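PDB 5LK6: Alpha/beta hydrolase fold-3 domain protein from Sulfolobus islandicus, which probably hydrolyses carboxylic ester bonds, as expected of a thermostable lipase or carboxylesterase of the alpha/beta hydrolase fold. Local coordinates for residues 161-166 / 218-223; 119-124 / 208-213; 124-129 / 165-170; 234-239 / 255-260. All blocks are in the same frame, centred on the assembly; numbering follows the deposited sequence.

Overall arrangement
Contact 1 lies between contacts 2 and 3, touching both, and uses helix 152-163. Contacts 2 and 3 share Asp124 and follow one another along helix 120-133, their centres about 18 Å apart. Contacts 1 and 2 alternate along the chain, lie about 13 Å apart between centres and both reach one sulfate. Contact 1 runs on into contact 3 through the shared Lys165 and Gly166. Contact 4, later in the sequence, packs helix 247-259 on strand 236-241; Pro234 brings it against contacts 1 and 3. Contacts 2 and 4 are farthest apart, about 24 Å between centres. The four contacts together tie helices and loops round the mixed sheet of an alpha/beta hydrolase.

Contact 1: residues 161-166 / 218-223; sequences ALLSKG and LDFRFS. With SO4 (sulfate ion), chain E.
Leu163 and Phe220 make the closest apolar touch across this contact: methyl CD2 of the leucine lies 3.9 Å from CZ of the phenylalanine ring, near the ring plane and at its edge. Leu162, one residue earlier on helix 152-163, adds a longer touch, its CD1 4.4 Å from CD1 of Phe220. The ring gets there because its CG sits between the backbone N and the carbonyl carbon (chi1 82°). The aliphatic part of Arg221 supports it from one face, CG standing 3.7 Å above the ring plane.

The polar interactions gather on Asp219 and Arg221. The guanidinium grips the carboxylate side-on, NE to OD1 and NH2 to OD2, the latter a salt bridge of 2.7 Å between Arg221 NH2 and Asp219 OD2. Asp219 OD1 also accepts from the backbone N of Arg221 through its anti lone pair, closing an Asx turn. Farther out, Arg221 NH1 donates to sulfate O2 at 3.0 Å and NH2 to O3. Cutting Arg221 back to an alanine is likely to leave the Asp219 carboxylate without its charged mate, take two donors from the sulfate and uncover one side of the Phe220 ring. An Asx turn in the loop before strand 236-241 thus meets helix 152-163 of the alpha/beta hydrolase fold.

Contact 2: residues 119-124 / 208-213; sequences PSAVID and SQYLRS. With SO4 (sulfate ion), chain E.
Pro119 and Leu211 bring the backbones closest, their CA atoms 8.1 Å apart, where the N-cap of helix 120-133, entered through a cis peptide bond before Pro119, comes near the residue just past helix 200-210. In this alpha/beta hydrolase fold the contact sets the start of one helix against the end of another. Tyr210 spans from one helix to the other: with CG anti to the backbone N (chi1 179°), its ring extends toward helix 120-133. The hydroxyl end packs on two small apolar groups, OH lying 3.6 Å from Val122 CG2 and 3.8 Å from Ala121 CB. Phe82 stacks with the same ring and Phe118 meets it edge-to-face. Farther out, Arg212 lays one guanidinium face against Pro119, CD of the proline 3.6 Å from NH1. The guanidinium edge turns to the sulfate, a likely crystallisation ion, with Arg212 NH1 donating to O1 at 2.8 Å and NH2 to O3 at 2.8 Å.

Contact 3: residues 124-129 / 165-170; sequences DSFDAT and KGKLNL
Thr129 points its methyl at two leucines of the loop: CG2 lies 3.8 Å from Leu168 CD2 and 4.0 Å from Leu170 CD2. The threonine side chain meets that of Leu170 at about a right angle, while that of Leu168 comes in on a slant. What turns the methyl outward is the rotation about CA-CB, which puts CG2 anti to the backbone N and leaves OG1 beside that nitrogen (chi1 -64°). The hydroxyl then bends back into the helix and donates to Ser125 O at 2.9 Å; the backbone N of Thr129 reaches the same oxygen from the opposite face of its plane. This common way for threonine to satisfy its hydroxyl inside a helix suits the buried flank of helix 120-133, packed here against the loop joining helix 152-163 to strand 173-176 of the alpha/beta hydrolase fold. A glycine in place of Thr129 would probably open a gap beside both leucines and leave Ser125 O with one donor fewer. Toward the surface, Phe126 and Lys167 cross nearly perpendicularly, the ring's CZ 4.2 Å from CE of the lysine chain. Leu163 and Ser164 also touch this ring.

Contact 4: residues 234-239 / 255-260; sequences PPALII and NRLLQA
Leu257 meets the strand with a single methyl, CD1, set close to both Ala236 and Ile238. Followed in sequence, the segment 255-260 begins with Asn255, whose CB points away from the strand; around it the second subunit approaches, Pro2 of that chain packing on the asparagine. Leu257 then carries the contact. Its CG lies anti to the carbonyl carbon and beside the backbone N (chi1 -71°), with the chain extended beyond (chi2 178°), which sends CD1 down to the strand: 4.2 Å to CB of Ala236 and 4.1 Å to CD1 of Ile238. The leucine and isoleucine side chains meet at a slant. The two strand residues are separated by one position, so both present their side chains on the same side of the sheet, and the leucine methyl settles against the pair. Leu233 and Val264 also touch Leu257. Gln259 N donates to Asn255 O at 2.8 Å within the helix, and Ala260 is the first residue to leave helical phi/psi. Strand 236-241, helix 247-259 and strand 264-269 form a beta-alpha-beta crossover. Methyl groups alone meet across this buried interface, with no hydrogen bond between the segments, which implies that the helix is held to the sheet here by shape and hydrophobic burial.

Contact 1: residues 161-166 / 218-223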
loop_
_atom_site.group_PDB
_atom_site.type_symbol
_atom_site.label_atom_id
_atom_site.label_comp_id
_atom_site.label_asym_id
_atom_site.label_seq_id
_atom_site.Cartn_x
_atom_site.Cartn_y
_atom_site.Cartn_z
ATOM N N ALA A 161 -9.195 -16.342 -12.388
ATOM C CA ALA A 161 -8.394 -15.652 -13.392
ATOM C C ALA A 161 -7.670 -16.602 -14.297
ATOM O O ALA A 161 -7.509 -16.325 -15.479
ATOM C CB ALA A 161 -7.379 -14.707 -12.756
ATOM N N LEU A 162 -7.149 -17.663 -13.724
ATOM C CA LEU A 162 -6.551 -18.743 -14.484
ATOM C C LEU A 162 -7.550 -19.417 -15.441
ATOM O O LEU A 162 -7.279 -19.538 -16.637
ATOM C CB LEU A 162 -5.962 -19.774 -13.531
ATOM C CG LEU A 162 -4.513 -19.523 -13.136
ATOM C CD1 LEU A 162 -4.153 -20.186 -11.789
ATOM C CD2 LEU A 162 -3.617 -20.017 -14.273
ATOM N N LEU A 163 -8.679 -19.871 -14.894
ATOM C CA LEU A 163 -9.768 -20.475 -15.670
ATOM C C LEU A 163 -10.348 -19.576 -16.777
ATOM O O LEU A 163 -10.971 -20.067 -17.697
ATOM C CB LEU A 163 -10.917 -20.812 -14.711
ATOM C CG LEU A 163 -10.691 -21.998 -13.738
ATOM C CD1 LEU A 163 -11.848 -22.170 -12.757
ATOM C CD2 LEU A 163 -10.427 -23.272 -14.514
ATOM N N SER A 164 -10.172 -18.270 -16.627
ATOM C CA SER A 164 -10.663 -17.263 -17.538
ATOM C C SER A 164 -9.708 -16.938 -18.649
ATOM O O SER A 164 -10.113 -16.224 -19.556
ATOM C CB SER A 164 -10.933 -15.959 -16.788
ATOM O OG SER A 164 -12.026 -16.104 -15.907
ATOM N N LYS A 165 -8.473 -17.438 -18.615
ATOM C CA LYS A 165 -7.503 -17.168 -19.675
ATOM C C LYS A 165 -8.041 -17.609 -21.060
ATOM O O LYS A 165 -8.446 -18.737 -21.206
ATOM C CB LYS A 165 -6.176 -17.865 -19.364
ATOM C CG LYS A 165 -4.970 -17.295 -20.091
ATOM C CD LYS A 165 -3.724 -18.160 -19.914
ATOM C CE LYS A 165 -2.914 -18.092 -21.207
ATOM N NZ LYS A 165 -1.644 -18.861 -21.116
ATOM N N GLY A 166 -8.080 -16.696 -22.039
ATOM C CA GLY A 166 -8.666 -16.960 -23.378
ATOM C C GLY A 166 -10.195 -17.109 -23.468
ATOM O O GLY A 166 -10.712 -17.640 -24.441
ATOM N N LEU A 218 -2.912 -30.955 -5.143
ATOM C CA LEU A 218 -2.051 -30.768 -6.310
ATOM C C LEU A 218 -2.789 -30.229 -7.469
ATOM O O LEU A 218 -2.186 -30.042 -8.500
ATOM C CB LEU A 218 -1.403 -32.074 -6.754
ATOM C CG LEU A 218 -0.649 -32.718 -5.619
ATOM C CD1 LEU A 218 -0.349 -34.175 -5.980
ATOM C CD2 LEU A 218 0.591 -31.922 -5.232
ATOM N N ASP A 219 -4.085 -30.008 -7.311
ATOM C CA ASP A 219 -4.928 -29.528 -8.386
ATOM C C ASP A 219 -4.812 -27.990 -8.409
ATOM O O ASP A 219 -4.920 -27.305 -7.371
ATOM C CB ASP A 219 -6.327 -30.018 -8.096
ATOM C CG ASP A 219 -7.319 -29.716 -9.191
ATOM O OD1 ASP A 219 -7.424 -28.581 -9.698
ATOM O OD2 ASP A 219 -8.109 -30.640 -9.477
ATOM N N PHE A 220 -4.600 -27.439 -9.596
ATOM C CA PHE A 220 -4.359 -26.006 -9.733
ATOM C C PHE A 220 -5.548 -25.166 -9.265
ATOM O O PHE A 220 -5.368 -23.992 -8.900
ATOM C CB PHE A 220 -3.900 -25.633 -11.169
ATOM C CG PHE A 220 -5.022 -25.497 -12.160
ATOM C CD1 PHE A 220 -5.701 -24.277 -12.307
ATOM C CD2 PHE A 220 -5.417 -26.587 -12.955
ATOM C CE1 PHE A 220 -6.759 -24.171 -13.221
ATOM C CE2 PHE A 220 -6.448 -26.476 -13.889
ATOM C CZ PHE A 220 -7.121 -25.271 -14.019
ATOM N N ARG A 221 -6.753 -25.735 -9.267
ATOM C CA ARG A 221 -7.928 -24.990 -8.783
ATOM C C ARG A 221 -7.980 -24.862 -7.264
ATOM O O ARG A 221 -8.881 -24.190 -6.713
ATOM C CB ARG A 221 -9.212 -25.597 -9.305
ATOM C CG ARG A 221 -9.280 -25.635 -10.837
ATOM C CD ARG A 221 -10.331 -26.604 -11.374
ATOM N NE ARG A 221 -10.086 -27.969 -10.914
ATOM C CZ ARG A 221 -10.988 -28.939 -10.836
ATOM N NH1 ARG A 221 -12.254 -28.761 -11.164
ATOM N NH2 ARG A 221 -10.606 -30.123 -10.342
ATOM N N PHE A 222 -7.065 -25.546 -6.590
ATOM C CA PHE A 222 -6.774 -25.301 -5.179
ATOM C C PHE A 222 -5.372 -24.662 -4.917
ATOM O O PHE A 222 -5.228 -23.818 -4.009
ATOM C CB PHE A 222 -6.877 -26.613 -4.381
ATOM C CG PHE A 222 -6.629 -26.427 -2.924
ATOM C CD1 PHE A 222 -7.559 -25.761 -2.136
ATOM C CD2 PHE A 222 -5.438 -26.843 -2.343
ATOM C CE1 PHE A 222 -7.330 -25.558 -0.771
ATOM C CE2 PHE A 222 -5.209 -26.635 -0.981
ATOM C CZ PHE A 222 -6.141 -25.980 -0.202
ATOM N N SER A 223 -4.370 -25.087 -5.713
ATOM C CA SER A 223 -3.019 -24.571 -5.651
ATOM C C SER A 223 -2.673 -23.858 -6.951
ATOM O O SER A 223 -1.958 -24.388 -7.771
ATOM C CB SER A 223 -2.018 -25.695 -5.331
ATOM O OG SER A 223 -2.196 -26.195 -4.007
HETATM S S SO4 E . -13.406 -32.732 -10.624
HETATM O O1 SO4 E . -14.567 -32.863 -9.738
HETATM O O2 SO4 E . -13.667 -31.446 -11.405
HETATM O O3 SO4 E . -12.168 -32.867 -9.764
HETATM O O4 SO4 E . -13.214 -33.890 -11.500
#

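Contact 2: residues 119-124 / 208-213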
loop_
_atom_site.group_PDB
_atom_site.type_symbol
_atom_site.label_atom_id
_atom_site.label_comp_id
_atom_site.label_asym_id
_atom_site.label_seq_id
_atom_site.Cartn_x
_atom_site.Cartn_y
_atom_site.Cartn_z
ATOM N N PRO A 119 -14.617 -29.093 -6.060
ATOM C CA PRO A 119 -14.367 -27.723 -6.490
ATOM C C PRO A 119 -15.626 -26.842 -6.602
ATOM O O PRO A 119 -15.681 -25.936 -7.465
ATOM C CB PRO A 119 -13.778 -27.945 -7.852
ATOM C CG PRO A 119 -14.575 -29.074 -8.373
ATOM C CD PRO A 119 -14.792 -29.994 -7.203
ATOM N N SER A 120 -16.615 -27.050 -5.731
ATOM C CA SER A 120 -17.891 -26.328 -5.845
ATOM C C SER A 120 -17.733 -24.803 -5.730
ATOM O O SER A 120 -18.251 -24.086 -6.570
ATOM C CB SER A 120 -18.926 -26.796 -4.805
ATOM O OG SER A 120 -19.055 -28.188 -4.747
ATOM N N ALA A 121 -17.033 -24.315 -4.707
ATOM C CA ALA A 121 -16.751 -22.900 -4.565
ATOM C C ALA A 121 -16.091 -22.280 -5.806
ATOM O O ALA A 121 -16.311 -21.094 -6.087
ATOM C CB ALA A 121 -15.872 -22.656 -3.373
ATOM N N VAL A 122 -15.278 -23.057 -6.516
ATOM C CA VAL A 122 -14.538 -22.536 -7.661
ATOM C C VAL A 122 -15.518 -22.395 -8.799
ATOM O O VAL A 122 -15.573 -21.348 -9.454
ATOM C CB VAL A 122 -13.410 -23.501 -8.117
ATOM C CG1 VAL A 122 -12.833 -23.130 -9.476
ATOM C CG2 VAL A 122 -12.299 -23.587 -7.059
ATOM N N ILE A 123 -16.277 -23.470 -9.036
ATOM C CA ILE A 123 -17.262 -23.480 -10.096
ATOM C C ILE A 123 -18.315 -22.371 -9.936
ATOM O O ILE A 123 -18.628 -21.706 -10.907
ATOM C CB ILE A 123 -17.927 -24.847 -10.237
ATOM C CG1 ILE A 123 -16.901 -25.882 -10.760
ATOM C CG2 ILE A 123 -19.112 -24.755 -11.206
ATOM C CD1 ILE A 123 -17.368 -27.315 -10.546
ATOM N N ASP A 124 -18.822 -22.148 -8.726
ATOM C CA ASP A 124 -19.705 -21.010 -8.494
ATOM C C ASP A 124 -19.030 -19.657 -8.778
ATOM O O ASP A 124 -19.623 -18.775 -9.414
ATOM C CB ASP A 124 -20.248 -21.019 -7.060
ATOM C CG ASP A 124 -21.248 -22.156 -6.797
ATOM O OD1 ASP A 124 -21.550 -22.938 -7.730
ATOM O OD2 ASP A 124 -21.743 -22.258 -5.646
ATOM N N SER A 208 -9.634 -29.942 5.754
ATOM C CA SER A 208 -10.318 -31.187 6.130
ATOM C C SER A 208 -11.777 -31.078 5.719
ATOM O O SER A 208 -12.377 -32.073 5.423
ATOM C CB SER A 208 -10.136 -31.526 7.644
ATOM O OG SER A 208 -11.093 -30.879 8.549
ATOM N N GLN A 209 -12.343 -29.868 5.711
ATOM C CA GLN A 209 -13.737 -29.689 5.366
ATOM C C GLN A 209 -13.985 -29.527 3.846
ATOM O O GLN A 209 -15.013 -30.006 3.332
ATOM C CB GLN A 209 -14.346 -28.543 6.124
ATOM C CG GLN A 209 -14.286 -28.568 7.647
ATOM C CD GLN A 209 -14.964 -29.765 8.300
ATOM O OE1 GLN A 209 -14.257 -30.662 8.782
ATOM N NE2 GLN A 209 -16.320 -29.782 8.367
ATOM N N TYR A 210 -13.074 -28.870 3.139
ATOM C CA TYR A 210 -13.299 -28.512 1.731
ATOM C C TYR A 210 -12.771 -29.597 0.772
ATOM O O TYR A 210 -13.483 -29.986 -0.161
ATOM C CB TYR A 210 -12.599 -27.183 1.472
ATOM C CG TYR A 210 -12.622 -26.539 0.115
ATOM C CD1 TYR A 210 -13.787 -26.242 -0.516
ATOM C CD2 TYR A 210 -11.450 -26.135 -0.484
ATOM C CE1 TYR A 210 -13.792 -25.628 -1.771
ATOM C CE2 TYR A 210 -11.433 -25.499 -1.730
ATOM C CZ TYR A 210 -12.608 -25.241 -2.372
ATOM O OH TYR A 210 -12.587 -24.576 -3.585
ATOM N N LEU A 211 -11.541 -30.095 1.015
ATOM C CA LEU A 211 -10.867 -31.017 0.090
ATOM C C LEU A 211 -11.442 -32.421 0.206
ATOM O O LEU A 211 -11.988 -32.796 1.243
ATOM C CB LEU A 211 -9.369 -30.986 0.301
ATOM C CG LEU A 211 -8.687 -29.623 0.118
ATOM C CD1 LEU A 211 -7.208 -29.699 0.347
ATOM C CD2 LEU A 211 -8.906 -29.083 -1.274
ATOM N N ARG A 212 -11.421 -33.152 -0.897
ATOM C CA ARG A 212 -11.973 -34.507 -0.918
ATOM C C ARG A 212 -10.963 -35.621 -0.662
ATOM O O ARG A 212 -11.314 -36.691 -0.145
ATOM C CB ARG A 212 -12.619 -34.786 -2.269
ATOM C CG ARG A 212 -13.729 -33.816 -2.694
ATOM C CD ARG A 212 -14.049 -34.003 -4.170
ATOM N NE ARG A 212 -12.914 -33.668 -5.023
ATOM C CZ ARG A 212 -12.975 -33.445 -6.329
ATOM N NH1 ARG A 212 -14.134 -33.501 -6.999
ATOM N NH2 ARG A 212 -11.852 -33.137 -6.977
ATOM N N SER A 213 -9.735 -35.382 -1.102
ATOM C CA SER A 213 -8.623 -36.321 -0.965
ATOM C C SER A 213 -7.323 -35.507 -1.099
ATOM O O SER A 213 -7.353 -34.311 -1.498
ATOM C CB SER A 213 -8.686 -37.429 -2.047
ATOM O OG SER A 213 -8.288 -36.957 -3.331
HETATM S S SO4 E . -13.406 -32.732 -10.624
HETATM O O1 SO4 E . -14.567 -32.863 -9.738
HETATM O O2 SO4 E . -13.667 -31.446 -11.405
HETATM O O3 SO4 E . -12.168 -32.867 -9.764
HETATM O O4 SO4 E . -13.214 -33.890 -11.500
#

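Contact 3: residues 124-129 / 165-170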
loop_
_atom_site.group_PDB
_atom_site.type_symbol
_atom_site.label_atom_id
_atom_site.label_comp_id
_atom_site.label_asym_id
_atom_site.label_seq_id
_atom_site.Cartn_x
_atom_site.Cartn_y
_atom_site.Cartn_z
ATOM N N ASP A 124 -18.822 -22.148 -8.726
ATOM C CA ASP A 124 -19.705 -21.010 -8.494
ATOM C C ASP A 124 -19.030 -19.657 -8.778
ATOM O O ASP A 124 -19.623 -18.775 -9.414
ATOM C CB ASP A 124 -20.248 -21.019 -7.060
ATOM C CG ASP A 124 -21.248 -22.156 -6.797
ATOM O OD1 ASP A 124 -21.550 -22.938 -7.730
ATOM O OD2 ASP A 124 -21.743 -22.258 -5.646
ATOM N N SER A 125 -17.810 -19.487 -8.289
ATOM C CA SER A 125 -17.082 -18.233 -8.441
ATOM C C SER A 125 -16.816 -17.926 -9.933
ATOM O O SER A 125 -16.974 -16.784 -10.359
ATOM C CB SER A 125 -15.771 -18.261 -7.646
ATOM O OG SER A 125 -16.024 -18.269 -6.259
ATOM N N PHE A 126 -16.443 -18.937 -10.707
ATOM C CA PHE A 126 -16.307 -18.796 -12.145
ATOM C C PHE A 126 -17.608 -18.516 -12.868
ATOM O O PHE A 126 -17.670 -17.655 -13.718
ATOM C CB PHE A 126 -15.754 -20.059 -12.751
ATOM C CG PHE A 126 -15.533 -19.961 -14.231
ATOM C CD1 PHE A 126 -14.485 -19.178 -14.742
ATOM C CD2 PHE A 126 -16.358 -20.655 -15.135
ATOM C CE1 PHE A 126 -14.258 -19.084 -16.122
ATOM C CE2 PHE A 126 -16.137 -20.567 -16.520
ATOM C CZ PHE A 126 -15.097 -19.779 -17.014
ATOM N N ASP A 127 -18.626 -19.299 -12.588
ATOM C CA ASP A 127 -19.905 -19.153 -13.262
ATOM C C ASP A 127 -20.499 -17.780 -13.053
ATOM O O ASP A 127 -21.068 -17.244 -13.991
ATOM C CB ASP A 127 -20.906 -20.213 -12.775
ATOM C CG ASP A 127 -20.580 -21.583 -13.287
ATOM O OD1 ASP A 127 -19.673 -21.705 -14.128
ATOM O OD2 ASP A 127 -21.219 -22.549 -12.840
ATOM N N ALA A 128 -20.403 -17.257 -11.818
ATOM C CA ALA A 128 -20.803 -15.878 -11.484
ATOM C C ALA A 128 -19.960 -14.857 -12.245
ATOM O O ALA A 128 -20.501 -13.946 -12.849
ATOM C CB ALA A 128 -20.730 -15.631 -9.994
ATOM N N THR A 129 -18.644 -15.032 -12.278
ATOM C CA THR A 129 -17.804 -14.115 -13.025
ATOM C C THR A 129 -18.209 -14.081 -14.508
ATOM O O THR A 129 -18.364 -13.017 -15.100
ATOM C CB THR A 129 -16.307 -14.452 -12.855
ATOM O OG1 THR A 129 -15.973 -14.273 -11.482
ATOM C CG2 THR A 129 -15.418 -13.544 -13.696
ATOM N N LYS A 165 -8.473 -17.438 -18.615
ATOM C CA LYS A 165 -7.503 -17.168 -19.675
ATOM C C LYS A 165 -8.041 -17.609 -21.060
ATOM O O LYS A 165 -8.446 -18.737 -21.206
ATOM C CB LYS A 165 -6.176 -17.865 -19.364
ATOM C CG LYS A 165 -4.970 -17.295 -20.091
ATOM C CD LYS A 165 -3.724 -18.160 -19.914
ATOM C CE LYS A 165 -2.914 -18.092 -21.207
ATOM N NZ LYS A 165 -1.644 -18.861 -21.116
ATOM N N GLY A 166 -8.080 -16.696 -22.039
ATOM C CA GLY A 166 -8.666 -16.960 -23.378
ATOM C C GLY A 166 -10.195 -17.109 -23.468
ATOM O O GLY A 166 -10.712 -17.640 -24.441
ATOM N N LYS A 167 -10.913 -16.720 -22.423
ATOM C CA LYS A 167 -12.365 -16.729 -22.422
ATOM C C LYS A 167 -12.915 -15.383 -22.012
ATOM O O LYS A 167 -13.958 -14.994 -22.484
ATOM C CB LYS A 167 -12.925 -17.728 -21.410
ATOM C CG LYS A 167 -12.663 -19.231 -21.598
ATOM C CD LYS A 167 -13.924 -20.049 -21.177
ATOM C CE LYS A 167 -13.663 -21.429 -20.559
ATOM N NZ LYS A 167 -12.541 -22.105 -21.250
ATOM N N LEU A 168 -12.258 -14.694 -21.082
ATOM C CA LEU A 168 -12.751 -13.469 -20.466
ATOM C C LEU A 168 -11.581 -12.500 -20.393
ATOM O O LEU A 168 -10.512 -12.902 -19.955
ATOM C CB LEU A 168 -13.177 -13.797 -19.035
ATOM C CG LEU A 168 -14.628 -14.020 -18.677
ATOM C CD1 LEU A 168 -15.331 -14.897 -19.687
ATOM C CD2 LEU A 168 -14.760 -14.626 -17.297
ATOM N N ASN A 169 -11.779 -11.228 -20.744
ATOM C CA ASN A 169 -10.750 -10.203 -20.487
ATOM C C ASN A 169 -11.076 -9.491 -19.213
ATOM O O ASN A 169 -11.781 -8.502 -19.213
ATOM C CB ASN A 169 -10.589 -9.232 -21.656
ATOM C CG ASN A 169 -10.351 -9.976 -22.963
ATOM O OD1 ASN A 169 -10.894 -9.597 -23.996
ATOM N ND2 ASN A 169 -9.579 -11.085 -22.912
ATOM N N LEU A 170 -10.552 -10.027 -18.121
ATOM C CA LEU A 170 -10.650 -9.379 -16.813
ATOM C C LEU A 170 -9.685 -8.172 -16.764
ATOM O O LEU A 170 -8.562 -8.239 -17.263
ATOM C CB LEU A 170 -10.371 -10.403 -15.689
ATOM C CG LEU A 170 -11.391 -11.545 -15.702
ATOM C CD1 LEU A 170 -11.013 -12.678 -14.760
ATOM C CD2 LEU A 170 -12.797 -10.992 -15.419
#

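Contact 4: residues 234-239 / 255-260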
loop_
_atom_site.group_PDB
_atom_site.type_symbol
_atom_site.label_atom_id
_atom_site.label_comp_id
_atom_site.label_asym_id
_atom_site.label_seq_id
_atom_site.Cartn_x
_atom_site.Cartn_y
_atom_site.Cartn_z
ATOM N N PRO A 234 -4.545 -11.430 -15.863
ATOM C CA PRO A 234 -4.714 -10.026 -15.587
ATOM C C PRO A 234 -3.651 -9.371 -14.681
ATOM O O PRO A 234 -3.078 -9.996 -13.791
ATOM C CB PRO A 234 -6.093 -9.979 -14.858
ATOM C CG PRO A 234 -6.754 -11.279 -15.176
ATOM C CD PRO A 234 -5.614 -12.227 -15.249
ATOM N N PRO A 235 -3.449 -8.079 -14.855
ATOM C CA PRO A 235 -2.570 -7.448 -13.896
ATOM C C PRO A 235 -3.122 -7.560 -12.464
ATOM O O PRO A 235 -4.336 -7.583 -12.262
ATOM C CB PRO A 235 -2.500 -5.985 -14.394
ATOM C CG PRO A 235 -3.151 -5.968 -15.728
ATOM C CD PRO A 235 -4.120 -7.094 -15.726
ATOM N N ALA A 236 -2.216 -7.603 -11.484
ATOM C CA ALA A 236 -2.556 -7.981 -10.111
ATOM C C ALA A 236 -2.085 -6.978 -9.061
ATOM O O ALA A 236 -0.978 -6.382 -9.148
ATOM C CB ALA A 236 -1.940 -9.322 -9.787
ATOM N N LEU A 237 -2.956 -6.798 -8.076
ATOM C CA LEU A 237 -2.573 -6.237 -6.800
ATOM C C LEU A 237 -2.610 -7.362 -5.776
ATOM O O LEU A 237 -3.655 -7.944 -5.544
ATOM C CB LEU A 237 -3.527 -5.138 -6.367
ATOM C CG LEU A 237 -3.283 -4.544 -4.988
ATOM C CD1 LEU A 237 -1.886 -3.950 -4.855
ATOM C CD2 LEU A 237 -4.368 -3.516 -4.726
ATOM N N ILE A 238 -1.475 -7.634 -5.155
ATOM C CA ILE A 238 -1.394 -8.655 -4.117
ATOM C C ILE A 238 -1.022 -7.974 -2.800
ATOM O O ILE A 238 -0.049 -7.257 -2.758
ATOM C CB ILE A 238 -0.414 -9.761 -4.494
ATOM C CG1 ILE A 238 -0.960 -10.430 -5.746
ATOM C CG2 ILE A 238 -0.354 -10.774 -3.381
ATOM C CD1 ILE A 238 -0.039 -11.464 -6.384
ATOM N N ILE A 239 -1.827 -8.202 -1.767
ATOM C CA ILE A 239 -1.603 -7.646 -0.451
ATOM C C ILE A 239 -1.311 -8.788 0.470
ATOM O O ILE A 239 -1.971 -9.823 0.435
ATOM C CB ILE A 239 -2.843 -6.918 0.077
ATOM C CG1 ILE A 239 -3.035 -5.641 -0.688
ATOM C CG2 ILE A 239 -2.777 -6.611 1.581
ATOM C CD1 ILE A 239 -4.440 -5.107 -0.500
ATOM N N ASN A 255 5.672 -13.201 -7.161
ATOM C CA ASN A 255 6.903 -13.383 -7.904
ATOM C C ASN A 255 6.784 -14.237 -9.146
ATOM O O ASN A 255 7.382 -13.898 -10.164
ATOM C CB ASN A 255 7.995 -13.902 -6.991
ATOM C CG ASN A 255 8.691 -12.779 -6.248
ATOM O OD1 ASN A 255 9.260 -11.921 -6.850
ATOM N ND2 ASN A 255 8.635 -12.791 -4.944
ATOM N N ARG A 256 6.000 -15.296 -9.067
ATOM C CA ARG A 256 5.771 -16.175 -10.205
ATOM C C ARG A 256 4.967 -15.500 -11.300
ATOM O O ARG A 256 5.253 -15.722 -12.479
ATOM C CB ARG A 256 5.069 -17.473 -9.771
ATOM C CG ARG A 256 6.015 -18.490 -9.145
ATOM C CD ARG A 256 6.382 -19.631 -10.123
ATOM N NE ARG A 256 7.518 -20.398 -9.567
ATOM C CZ ARG A 256 7.481 -21.284 -8.522
ATOM N NH1 ARG A 256 6.328 -21.596 -7.870
ATOM N NH2 ARG A 256 8.626 -21.899 -8.119
ATOM N N LEU A 257 3.974 -14.678 -10.925
ATOM C CA LEU A 257 3.256 -13.892 -11.894
ATOM C C LEU A 257 4.219 -12.936 -12.567
ATOM O O LEU A 257 4.282 -12.885 -13.815
ATOM C CB LEU A 257 2.136 -13.120 -11.257
ATOM C CG LEU A 257 0.936 -13.920 -10.790
ATOM C CD1 LEU A 257 -0.079 -13.035 -10.127
ATOM C CD2 LEU A 257 0.261 -14.537 -11.962
ATOM N N LEU A 258 5.006 -12.207 -11.764
ATOM C CA LEU A 258 6.023 -11.299 -12.305
ATOM C C LEU A 258 6.974 -12.035 -13.239
ATOM O O LEU A 258 7.280 -11.518 -14.305
ATOM C CB LEU A 258 6.831 -10.622 -11.220
ATOM C CG LEU A 258 6.166 -9.480 -10.452
ATOM C CD1 LEU A 258 7.065 -9.119 -9.258
ATOM C CD2 LEU A 258 5.936 -8.277 -11.346
ATOM N N GLN A 259 7.410 -13.244 -12.874
ATOM C CA GLN A 259 8.314 -13.996 -13.725
ATOM C C GLN A 259 7.652 -14.375 -15.086
ATOM O O GLN A 259 8.311 -14.501 -16.073
ATOM C CB GLN A 259 8.857 -15.220 -12.969
ATOM C CG GLN A 259 9.967 -16.001 -13.705
ATOM C CD GLN A 259 10.485 -17.289 -12.986
ATOM O OE1 GLN A 259 11.708 -17.521 -12.900
ATOM N NE2 GLN A 259 9.555 -18.142 -12.524
ATOM N N ALA A 260 6.348 -14.512 -15.154
ATOM C CA ALA A 260 5.676 -14.843 -16.408
ATOM C C ALA A 260 5.153 -13.601 -17.130
ATOM O O ALA A 260 4.198 -13.666 -17.927
ATOM C CB ALA A 260 4.518 -15.801 -16.103
#